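Local coordinates for protein multicopper oxidase (Uncultured bacterium, PDB 4E9X) that probably oxidises substrates at a mononuclear copper centre and passes the electrons to a copper cluster, shared between subunits, where dioxygen is reduced to water, at residues His60-His65 with Thr100-Cys105; Ile46-Asn51 with Ser88-Phe93; His214-Pro219 with Pro233-Asp238; Lys134-Asp139 with Gly186-Ile191. All coordinates share one frame; numbering follows the deposited sequence.

Interaction 1. Residues His60-His65 with Thr100-Cys105; sequences HWHGVH and TLWYHC. With CU (copper (II) ion), chain K; CU (copper (II) ion), chain E; CU (copper (II) ion), chain D.
His62 and His104 grip one copper ion between them, His62 through ND1 at 1.9 Å from the metal and His104 through NE2, while His60 holds a second copper by its NE2. His254 of a second subunit binds the first copper, and His204 of that subunit joins His60 at its copper. The rotation of the imidazoles is fixed from behind: His60 ND1 bonds to the backbone oxygen of Asp73, His62 NE2 to Asp227 of the second subunit, and His104 ND1 to Cys105 O at 2.8 Å, almost straight and with the acceptor in the ring plane. The backbones pair in register, His60–His104 and His62–Trp102 both being hydrogen-bonded antiparallel pairs. This is a cupredoxin strand pair carrying the His-X-His and His-Cys-His motifs of multicopper oxidases; Cys105, the next residue along, binds the mononuclear copper through SG at 2.2 Å with His57 and His112, Met118 also lying at the site. The link from Cys105 through His104 is consistent with the electron path of the family. Trp102 lies under the His62 ring, its NE1 over one face at 3.2 Å from His62 CG, with the ring planes 35° apart. CG of Trp102 sits between its own N and carbonyl carbon (chi1 63°), which swings the indole back beneath His62, whose CB sits over the five-membered ring in a CH-pi contact. On the other face of the sheet, Trp61 CE3 rests on Tyr103 CB at 3.4 Å. Gly63, lacking a side chain, lets Leu101 lie against the type II turn, Leu101 CD1 touching Val64 CG2 at 3.8 Å.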
# COMPACT_ATOMS: atom_id res chain seq x y z
N HIS A 60 2.08 23.58 6.60
CA HIS A 60 1.09 23.25 5.60
C HIS A 60 -0.12 22.59 6.25
O HIS A 60 -0.02 21.74 7.15
CB HIS A 60 1.70 22.32 4.55
CG HIS A 60 0.66 21.70 3.66
ND1 HIS A 60 -0.18 22.42 2.83
CD2 HIS A 60 0.34 20.38 3.48
CE1 HIS A 60 -1.00 21.58 2.22
NE2 HIS A 60 -0.69 20.33 2.57
N TRP A 61 -1.30 22.95 5.79
CA TRP A 61 -2.60 22.52 6.35
C TRP A 61 -3.17 21.51 5.37
O TRP A 61 -3.76 21.86 4.35
CB TRP A 61 -3.53 23.75 6.57
CG TRP A 61 -2.73 24.78 7.34
CD1 TRP A 61 -2.02 25.80 6.79
CD2 TRP A 61 -2.55 24.91 8.76
NE1 TRP A 61 -1.40 26.54 7.78
CE2 TRP A 61 -1.70 26.03 9.01
CE3 TRP A 61 -3.03 24.16 9.85
CZ2 TRP A 61 -1.32 26.43 10.31
CZ3 TRP A 61 -2.63 24.58 11.12
CH2 TRP A 61 -1.80 25.67 11.38
N HIS A 62 -2.90 20.23 5.63
CA HIS A 62 -3.16 19.16 4.68
C HIS A 62 -4.64 18.87 4.68
O HIS A 62 -5.20 18.36 5.63
CB HIS A 62 -2.28 17.96 5.06
CG HIS A 62 -2.44 16.80 4.09
ND1 HIS A 62 -1.33 16.14 3.59
CD2 HIS A 62 -3.53 16.14 3.57
CE1 HIS A 62 -1.77 15.14 2.82
NE2 HIS A 62 -3.11 15.17 2.79
N GLY A 63 -5.21 19.07 3.49
CA GLY A 63 -6.63 18.87 3.25
C GLY A 63 -7.41 20.18 3.22
O GLY A 63 -8.54 20.19 2.69
N VAL A 64 -6.77 21.26 3.70
CA VAL A 64 -7.42 22.57 3.63
C VAL A 64 -7.29 23.10 2.24
O VAL A 64 -6.19 23.15 1.66
CB VAL A 64 -6.73 23.54 4.64
CG1 VAL A 64 -7.21 24.97 4.49
CG2 VAL A 64 -6.99 23.03 6.07
N HIS A 65 -8.40 23.45 1.58
CA HIS A 65 -8.25 23.83 0.18
C HIS A 65 -7.53 25.14 -0.03
O HIS A 65 -7.00 25.36 -1.13
CB HIS A 65 -9.67 24.00 -0.40
CG HIS A 65 -10.42 22.72 -0.56
ND1 HIS A 65 -11.79 22.67 -0.81
CD2 HIS A 65 -9.95 21.46 -0.58
CE1 HIS A 65 -12.14 21.41 -0.94
NE2 HIS A 65 -11.06 20.65 -0.81
N THR A 100 -11.39 14.84 8.97
CA THR A 100 -10.10 14.60 9.56
C THR A 100 -8.99 15.15 8.65
O THR A 100 -8.63 14.52 7.64
CB THR A 100 -9.87 13.09 9.73
OG1 THR A 100 -10.98 12.55 10.45
CG2 THR A 100 -8.58 12.82 10.50
N LEU A 101 -8.47 16.31 9.04
CA LEU A 101 -7.34 16.91 8.34
C LEU A 101 -6.12 16.87 9.24
O LEU A 101 -6.17 16.34 10.38
CB LEU A 101 -7.66 18.38 7.95
CG LEU A 101 -9.06 18.59 7.36
CD1 LEU A 101 -9.22 20.05 6.92
CD2 LEU A 101 -9.36 17.68 6.21
N TRP A 102 -5.00 17.42 8.78
CA TRP A 102 -3.81 17.47 9.66
C TRP A 102 -2.91 18.59 9.19
O TRP A 102 -3.19 19.22 8.18
CB TRP A 102 -3.11 16.15 9.71
CG TRP A 102 -2.49 15.55 8.47
CD1 TRP A 102 -3.10 15.28 7.28
CD2 TRP A 102 -1.13 15.11 8.37
NE1 TRP A 102 -2.16 14.70 6.43
CE2 TRP A 102 -0.96 14.58 7.06
CE3 TRP A 102 -0.02 15.09 9.23
CZ2 TRP A 102 0.28 14.07 6.64
CZ3 TRP A 102 1.20 14.58 8.81
CH2 TRP A 102 1.34 14.08 7.50
N TYR A 103 -1.86 18.84 9.93
CA TYR A 103 -0.98 19.96 9.58
C TYR A 103 0.44 19.44 9.82
O TYR A 103 0.68 18.58 10.69
CB TYR A 103 -1.32 21.27 10.34
CG TYR A 103 -1.13 21.12 11.85
CD1 TYR A 103 0.10 21.37 12.45
CD2 TYR A 103 -2.19 20.73 12.65
CE1 TYR A 103 0.27 21.23 13.83
CE2 TYR A 103 -2.05 20.57 14.05
CZ TYR A 103 -0.83 20.82 14.59
OH TYR A 103 -0.61 20.68 15.96
N HIS A 104 1.41 19.98 9.08
CA HIS A 104 2.78 19.50 9.22
C HIS A 104 3.75 20.48 8.57
O HIS A 104 3.33 21.24 7.68
CB HIS A 104 2.98 18.11 8.60
CG HIS A 104 2.64 17.92 7.15
ND1 HIS A 104 3.45 18.30 6.11
CD2 HIS A 104 1.54 17.37 6.58
CE1 HIS A 104 2.85 17.99 4.95
NE2 HIS A 104 1.69 17.40 5.20
N CYS A 105 5.01 20.43 8.97
CA CYS A 105 5.99 21.29 8.27
C CYS A 105 6.07 20.89 6.81
O CYS A 105 5.86 19.73 6.46
CB CYS A 105 7.35 21.11 8.98
SG CYS A 105 8.59 22.26 8.34
CU CU K . -1.20 18.91 1.49
CU CU E . 0.54 16.40 3.96
CU CU D . 10.35 21.97 9.65

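Interaction 2. Residues Ile46-Asn51 with Ser88-Phe93; sequences IVNVTN and SYTYKF
Asn48 and Thr90 face each other across a non-hydrogen-bonded antiparallel pair, and their side chains run side by side. The Thr90 hydroxyl OG1 donates to Asn48 OD1 at 2.8 Å, in the plane of the amide and on a lone pair. Asn48 CG lies anti to its carbonyl carbon (chi1 -52°), which brings OD1 alongside the Thr90 hydroxyl, while ND2 is held by Glu5 and Asp7 of strand 3-18. Two residues along, Thr50 OG1 and Ser88 OG share a hydrogen bond of 2.9 Å, forming a second polar rung on the same face. At the other end of this face Thr90 CG2 meets Ile46 CG2 at 3.9 Å, and the methylene CE of Lys92 passes the same Ile46 methyl. These strands belong to the first cupredoxin domain, a beta-sandwich; 44-51 lies between 3-18, parallel to it, and the antiparallel 88-94. Four backbone bonds clamp the pair, two in the Val47–Tyr91 pair and two in the Val49–Tyr89 pair. The opposite face carries Val47, Val49, Tyr89 and Tyr91. There Val49 CG2 touches the edge of the Tyr91 ring, 3.7 Å from CD2 and in the ring plane, while Tyr89 CD2 stands over one face of the same ring, offset toward its rim. Val47 adds a looser contact, its CB 4.4 Å from Tyr91 CB. Farther out, Tyr91 OH is fixed by Gln80 and the backbone N of Ile59, and its ring packs edge-to-face with Trp61. Met8 and Ile10 of strand 3-18 flank Val47 and Val49 on this side.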
# COMPACT_ATOMS: atom_id res chain seq x y z
N ILE A 46 -7.17 31.54 12.23
CA ILE A 46 -5.95 32.32 12.20
C ILE A 46 -4.93 31.64 13.07
O ILE A 46 -5.23 31.36 14.25
CB ILE A 46 -6.25 33.76 12.72
CG1 ILE A 46 -7.34 34.48 11.92
CG2 ILE A 46 -4.96 34.57 12.75
CD1 ILE A 46 -7.88 35.72 12.62
N VAL A 47 -3.76 31.31 12.55
CA VAL A 47 -2.73 30.67 13.36
C VAL A 47 -1.46 31.52 13.27
O VAL A 47 -0.87 31.70 12.17
CB VAL A 47 -2.45 29.24 12.88
CG1 VAL A 47 -1.41 28.62 13.83
CG2 VAL A 47 -3.69 28.36 12.92
N ASN A 48 -1.01 32.05 14.43
CA ASN A 48 0.21 32.84 14.49
C ASN A 48 1.33 31.91 14.96
O ASN A 48 1.21 31.38 16.08
CB ASN A 48 0.07 34.02 15.47
CG ASN A 48 -1.17 34.87 15.19
OD1 ASN A 48 -1.28 35.40 14.10
ND2 ASN A 48 -2.07 34.99 16.17
N VAL A 49 2.32 31.71 14.12
CA VAL A 49 3.36 30.73 14.39
C VAL A 49 4.69 31.43 14.73
O VAL A 49 5.13 32.26 13.92
CB VAL A 49 3.56 29.84 13.15
CG1 VAL A 49 4.66 28.83 13.43
CG2 VAL A 49 2.28 29.16 12.69
N THR A 50 5.30 31.09 15.85
CA THR A 50 6.66 31.55 16.17
C THR A 50 7.65 30.40 16.19
O THR A 50 7.46 29.39 16.86
CB THR A 50 6.68 32.27 17.52
OG1 THR A 50 5.83 33.42 17.33
CG2 THR A 50 8.08 32.74 17.87
N ASN A 51 8.70 30.58 15.41
CA ASN A 51 9.72 29.53 15.30
C ASN A 51 10.80 29.72 16.37
O ASN A 51 11.69 30.58 16.19
CB ASN A 51 10.33 29.63 13.89
CG ASN A 51 11.40 28.58 13.64
OD1 ASN A 51 11.69 27.79 14.56
ND2 ASN A 51 11.93 28.54 12.43
N SER A 88 8.37 34.87 12.99
CA SER A 88 6.97 34.51 13.08
C SER A 88 6.29 34.66 11.72
O SER A 88 6.84 35.34 10.89
CB SER A 88 6.21 35.38 14.08
OG SER A 88 6.86 35.24 15.35
N TYR A 89 5.12 34.06 11.62
CA TYR A 89 4.32 34.08 10.41
C TYR A 89 2.87 33.75 10.73
O TYR A 89 2.62 32.90 11.59
CB TYR A 89 4.89 33.06 9.41
CG TYR A 89 4.32 33.12 8.02
CD1 TYR A 89 4.87 33.92 7.05
CD2 TYR A 89 3.22 32.36 7.64
CE1 TYR A 89 4.34 33.95 5.77
CE2 TYR A 89 2.68 32.40 6.37
CZ TYR A 89 3.25 33.21 5.39
OH TYR A 89 2.73 33.27 4.10
N THR A 90 1.94 34.39 10.05
CA THR A 90 0.51 34.15 10.31
C THR A 90 -0.18 33.52 9.09
O THR A 90 -0.10 34.01 7.96
CB THR A 90 -0.19 35.47 10.67
OG1 THR A 90 0.34 35.96 11.91
CG2 THR A 90 -1.70 35.25 10.81
N TYR A 91 -0.83 32.40 9.41
CA TYR A 91 -1.68 31.68 8.45
C TYR A 91 -3.14 32.09 8.65
O TYR A 91 -3.53 32.13 9.82
CB TYR A 91 -1.56 30.15 8.64
CG TYR A 91 -0.13 29.72 8.31
CD1 TYR A 91 0.22 29.51 6.98
CD2 TYR A 91 0.86 29.57 9.29
CE1 TYR A 91 1.49 29.11 6.58
CE2 TYR A 91 2.14 29.19 8.93
CZ TYR A 91 2.44 28.98 7.59
OH TYR A 91 3.72 28.63 7.24
N LYS A 92 -3.88 32.32 7.57
CA LYS A 92 -5.32 32.51 7.66
C LYS A 92 -6.05 31.71 6.57
O LYS A 92 -5.68 31.77 5.39
CB LYS A 92 -5.67 34.01 7.48
CG LYS A 92 -4.97 34.90 8.47
CD LYS A 92 -5.53 36.32 8.36
CE LYS A 92 -5.02 37.19 9.53
NZ LYS A 92 -5.57 38.56 9.54
N PHE A 93 -7.06 30.93 6.99
CA PHE A 93 -7.84 30.16 6.02
C PHE A 93 -9.23 29.95 6.57
O PHE A 93 -9.41 29.98 7.79
CB PHE A 93 -7.17 28.82 5.66
CG PHE A 93 -6.87 27.94 6.86
CD1 PHE A 93 -7.81 27.03 7.33
CD2 PHE A 93 -5.65 28.05 7.48
CE1 PHE A 93 -7.49 26.26 8.44
CE2 PHE A 93 -5.32 27.28 8.57
CZ PHE A 93 -6.25 26.36 9.07

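Interaction 3. Residues His214-Pro219 with Pro233-Asp238; sequences HKDGLP and PGERYD
Lys215 and Glu235 form a salt bridge at the tight end of this contact, with Lys215 NZ 2.8 Å from Glu235 OE2 on the oxygen's anti lone pair. That oxygen also receives the Tyr237 hydroxyl, from the syn side and 31° out of the carboxylate plane. Lys215 NZ pairs with Asp216 OD1 too, at 2.9 Å, though its hydrogen bonds there are weak. The Lys215 chain bends at chi2 (61°), which brings CD obliquely against Tyr237, 3.8 Å from CE1. Asp216 closes the other side: its N donates to Arg236 O at 2.8 Å, and Arg236 N returns a nearly straight bond to Asp216 OD1. The Arg236 chain, bent at chi2 and chi3, lays one guanidinium face under Asp216 CA, its plane only 4° from that of the carboxylate. With OD1 well off the guanidinium plane, the long Asp216–Arg236 ion pair works by charge alone. The looser side, still buried, lies around His214 and Asp238, where two ordered waters fill in. The backbone bond from His214 N to Asp238 O is weak, and Asp238 OD2 sits over one face of the His214 ring, 3.7 Å from CG. One water bridges Gly217 N to Asp238 OD1; another, 2.7 Å from Asp238 OD2, links it to Gly217 O. Gly217 occupies the type I' turn of the hairpin joining strands 210-215 and 218-226. Asp227 and Thr228 of the second subunit bind Asp216 and also meet Arg236 and Lys215, respectively, while strand 236-243 lies between 210-215 and 187-195 in the sheet, with Arg236 reaching across to Leu101 and Trp102 of strand 101-104.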
# COMPACT_ATOMS: atom_id res chain seq x y z
N HIS A 214 -14.89 7.11 6.16
CA HIS A 214 -14.34 8.32 5.54
C HIS A 214 -12.93 8.08 5.03
O HIS A 214 -12.14 7.41 5.71
CB HIS A 214 -14.22 9.50 6.52
CG HIS A 214 -15.50 10.00 7.14
ND1 HIS A 214 -16.25 9.23 8.03
CD2 HIS A 214 -16.14 11.20 6.99
CE1 HIS A 214 -17.28 9.97 8.39
NE2 HIS A 214 -17.25 11.16 7.77
N LYS A 215 -12.68 8.65 3.88
CA LYS A 215 -11.35 8.62 3.26
C LYS A 215 -10.88 10.08 3.17
O LYS A 215 -11.59 10.92 2.60
CB LYS A 215 -11.43 7.97 1.87
CG LYS A 215 -10.30 8.28 0.93
CD LYS A 215 -8.91 7.83 1.41
CE LYS A 215 -7.91 8.17 0.29
NZ LYS A 215 -6.56 8.35 0.85
N ASP A 216 -9.72 10.35 3.79
CA ASP A 216 -9.15 11.71 3.80
C ASP A 216 -10.17 12.73 4.32
O ASP A 216 -10.21 13.89 3.90
CB ASP A 216 -8.63 12.11 2.42
CG ASP A 216 -7.48 11.18 1.96
OD1 ASP A 216 -6.92 10.43 2.79
OD2 ASP A 216 -7.23 11.25 0.74
N GLY A 217 -11.00 12.30 5.29
CA GLY A 217 -11.97 13.18 5.94
C GLY A 217 -13.30 13.29 5.24
O GLY A 217 -14.21 13.85 5.84
N LEU A 218 -13.46 12.75 4.03
CA LEU A 218 -14.75 12.91 3.32
C LEU A 218 -15.50 11.59 3.36
O LEU A 218 -14.92 10.51 3.21
CB LEU A 218 -14.51 13.35 1.87
CG LEU A 218 -14.02 14.78 1.75
CD1 LEU A 218 -13.68 15.14 0.30
CD2 LEU A 218 -15.08 15.77 2.27
N PRO A 219 -16.82 11.66 3.57
CA PRO A 219 -17.58 10.44 3.80
C PRO A 219 -17.76 9.63 2.52
O PRO A 219 -18.12 10.17 1.45
CB PRO A 219 -18.95 10.96 4.28
CG PRO A 219 -19.03 12.36 3.70
CD PRO A 219 -17.64 12.90 3.73
N PRO A 233 1.44 7.16 3.75
CA PRO A 233 1.75 8.59 4.04
C PRO A 233 0.78 9.57 3.40
O PRO A 233 0.48 9.56 2.20
CB PRO A 233 3.16 8.75 3.47
CG PRO A 233 3.76 7.36 3.69
CD PRO A 233 2.64 6.43 3.29
N GLY A 234 0.29 10.49 4.26
CA GLY A 234 -0.62 11.52 3.83
C GLY A 234 -2.09 11.20 4.05
O GLY A 234 -2.90 12.11 4.21
N GLU A 235 -2.40 9.89 4.06
CA GLU A 235 -3.81 9.49 4.08
C GLU A 235 -4.45 9.58 5.46
O GLU A 235 -3.76 9.48 6.46
CB GLU A 235 -3.96 8.03 3.65
CG GLU A 235 -3.42 7.73 2.24
CD GLU A 235 -3.91 6.33 1.89
OE1 GLU A 235 -3.24 5.40 2.34
OE2 GLU A 235 -4.96 6.15 1.28
N ARG A 236 -5.77 9.72 5.47
CA ARG A 236 -6.52 9.45 6.71
C ARG A 236 -7.66 8.51 6.36
O ARG A 236 -8.24 8.54 5.27
CB ARG A 236 -7.08 10.73 7.36
CG ARG A 236 -5.99 11.59 8.01
CD ARG A 236 -5.28 12.53 7.04
NE ARG A 236 -6.22 13.48 6.47
CZ ARG A 236 -6.27 13.85 5.17
NH1 ARG A 236 -5.43 13.40 4.26
NH2 ARG A 236 -7.23 14.72 4.80
N TYR A 237 -7.98 7.65 7.34
CA TYR A 237 -9.19 6.84 7.28
C TYR A 237 -9.95 7.02 8.59
O TYR A 237 -9.30 6.96 9.65
CB TYR A 237 -8.87 5.34 7.10
CG TYR A 237 -8.37 5.11 5.69
CD1 TYR A 237 -9.28 4.80 4.66
CD2 TYR A 237 -7.00 5.20 5.36
CE1 TYR A 237 -8.84 4.58 3.34
CE2 TYR A 237 -6.56 4.98 4.07
CZ TYR A 237 -7.49 4.69 3.07
OH TYR A 237 -7.05 4.48 1.76
N ASP A 238 -11.27 7.19 8.54
CA ASP A 238 -12.07 7.15 9.75
C ASP A 238 -12.87 5.88 9.72
O ASP A 238 -13.43 5.51 8.69
CB ASP A 238 -13.07 8.30 9.86
CG ASP A 238 -12.58 9.74 9.86
OD1 ASP A 238 -11.39 10.00 9.58
OD2 ASP A 238 -13.41 10.60 10.19
O HOH W 1 -10.68 9.98 6.92
O HOH W 2 -13.63 12.89 8.76

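Interaction 4. Residues Lys134-Asp139 with Gly186-Ile191; sequences KRVTKD and GDVVKI
Thr137 meets Asp187 and Val188 through one hydroxyl. Followed outward, Thr137 CB stands 3.5 Å from Asp187 OD1. OG1 then lies between its own N and carbonyl carbon (chi1 62°), a rotation that lets the oxygen do two jobs: it donates to Asp187 OD1 at 2.7 Å, meeting the carboxylate from above its plane, and it accepts from the backbone N of Val188 at 3.0 Å. The methyl CG2 of Thr137, the other branch, stays farther off, 4.2 Å from Val188 N. The backbone N of Thr137 donates to Val188 O, so Thr137 takes both the N and the O of Val188, through OG1 and its own N. Here the chain enters a parallel pairing of strands 138-147 and 187-195, as expected for the cupredoxin sandwich of the second domain; Lys190 N reaches Lys138 O at 2.8 Å, while the bond from Lys138 N to Val188 O is weak. Lys138 and Asp187 keep their charges 4.3 Å apart between NZ and OD2, beyond a salt bridge, and a water joins them, accepting from Lys138 NZ and donating to Asp187 OD2. On the approach to the strand Val188 CG2 lies over one face of the Arg135 guanidinium, 3.6 Å from NH2, while Glu242 of strand 236-243 pairs with the other end, NH1. Val136 CG1 rests against the Lys190 CB methylene at 3.8 Å. Lys190 and Asp139 run side by side, but their charged ends go to different partners: NZ to Asp238 and Glu133, Asp139 OD1 to Arg192.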
# COMPACT_ATOMS: atom_id res chain seq x y z
N LYS A 134 -23.28 10.59 14.76
CA LYS A 134 -24.04 11.10 15.91
C LYS A 134 -24.19 10.08 17.03
O LYS A 134 -24.59 10.44 18.16
CB LYS A 134 -25.43 11.55 15.43
CG LYS A 134 -25.41 12.70 14.43
CD LYS A 134 -26.80 13.17 14.03
CE LYS A 134 -26.78 14.03 12.78
NZ LYS A 134 -27.85 13.73 11.78
N ARG A 135 -23.91 8.79 16.82
CA ARG A 135 -23.98 7.75 17.83
C ARG A 135 -22.68 7.62 18.59
O ARG A 135 -22.58 6.93 19.61
CB ARG A 135 -24.23 6.40 17.15
CG ARG A 135 -25.65 6.32 16.61
CD ARG A 135 -25.94 4.99 15.87
NE ARG A 135 -25.62 3.91 16.74
CZ ARG A 135 -24.77 2.90 16.57
NH1 ARG A 135 -24.09 2.79 15.46
NH2 ARG A 135 -24.71 2.07 17.61
N VAL A 136 -21.65 8.25 18.08
CA VAL A 136 -20.31 8.08 18.61
C VAL A 136 -20.22 8.55 20.07
O VAL A 136 -20.71 9.63 20.43
CB VAL A 136 -19.32 8.87 17.74
CG1 VAL A 136 -17.94 8.92 18.37
CG2 VAL A 136 -19.27 8.24 16.35
N THR A 137 -19.57 7.73 20.90
CA THR A 137 -19.38 8.04 22.31
C THR A 137 -17.91 8.27 22.63
O THR A 137 -17.58 8.79 23.70
CB THR A 137 -19.92 6.94 23.23
OG1 THR A 137 -19.18 5.76 22.93
CG2 THR A 137 -21.42 6.69 22.95
N LYS A 138 -17.02 7.95 21.70
CA LYS A 138 -15.59 8.16 21.95
C LYS A 138 -14.90 8.37 20.60
O LYS A 138 -15.17 7.59 19.69
CB LYS A 138 -15.00 6.92 22.62
CG LYS A 138 -13.57 7.15 23.13
CD LYS A 138 -12.97 5.83 23.58
CE LYS A 138 -13.78 5.14 24.70
NZ LYS A 138 -13.93 6.10 25.84
N ASP A 139 -14.09 9.40 20.51
CA ASP A 139 -13.36 9.79 19.29
C ASP A 139 -11.90 9.63 19.58
O ASP A 139 -11.46 10.05 20.66
CB ASP A 139 -13.82 11.22 18.94
CG ASP A 139 -13.49 11.68 17.54
OD1 ASP A 139 -12.82 10.99 16.76
OD2 ASP A 139 -13.95 12.82 17.23
N GLY A 186 -21.13 -1.18 24.68
CA GLY A 186 -22.17 -0.26 24.15
C GLY A 186 -21.52 1.01 23.62
O GLY A 186 -22.18 1.80 22.97
N ASP A 187 -20.22 1.25 23.92
CA ASP A 187 -19.54 2.39 23.29
C ASP A 187 -19.59 2.25 21.78
O ASP A 187 -19.64 1.17 21.21
CB ASP A 187 -18.09 2.48 23.76
CG ASP A 187 -17.87 3.36 24.97
OD1 ASP A 187 -18.61 4.36 25.17
OD2 ASP A 187 -16.92 3.07 25.75
N VAL A 188 -19.55 3.42 21.12
CA VAL A 188 -19.45 3.51 19.65
C VAL A 188 -18.23 4.37 19.41
O VAL A 188 -18.21 5.57 19.75
CB VAL A 188 -20.72 4.16 19.08
CG1 VAL A 188 -20.58 4.28 17.53
CG2 VAL A 188 -21.92 3.34 19.46
N VAL A 189 -17.20 3.74 18.84
CA VAL A 189 -15.85 4.37 18.84
C VAL A 189 -15.52 4.82 17.41
O VAL A 189 -15.52 4.00 16.51
CB VAL A 189 -14.80 3.40 19.36
CG1 VAL A 189 -13.44 4.10 19.49
CG2 VAL A 189 -15.21 2.80 20.73
N LYS A 190 -15.22 6.11 17.26
CA LYS A 190 -14.73 6.61 15.96
C LYS A 190 -13.21 6.62 16.08
O LYS A 190 -12.69 7.25 17.02
CB LYS A 190 -15.32 8.00 15.71
CG LYS A 190 -14.71 8.66 14.45
CD LYS A 190 -15.42 10.00 14.20
CE LYS A 190 -15.04 10.68 12.93
NZ LYS A 190 -15.60 10.05 11.70
N ILE A 191 -12.51 5.95 15.16
CA ILE A 191 -11.04 6.00 15.13
C ILE A 191 -10.62 6.70 13.83
O ILE A 191 -11.10 6.32 12.76
CB ILE A 191 -10.41 4.63 15.29
CG1 ILE A 191 -10.89 4.00 16.63
CG2 ILE A 191 -8.90 4.74 15.27
CD1 ILE A 191 -11.15 2.55 16.55
O HOH W 3 -15.54 4.53 27.60

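Overall arrangement
From the N terminus, strand 44-51 opens interaction 2, strand 60-62 opens interaction 1, and 88-93 and then 100-105 close them in the same order, so the two loops cross. Each pairs strands within a different sheet of the first domain, and Trp61, lodged against Val47 and Phe93, packs the two together. Interaction 4 follows, closing a loop of 46 residues in the second domain, and interaction 3 comes last in series, spanning 13 residues; the two meet in neighbouring strands of one sheet. Arg236 and Asp238 meet Thr100 of interaction 1, tying the two domains together beside the subunit interface. Interactions 2 and 4 lie farthest apart, their centres about 33 Å from each other.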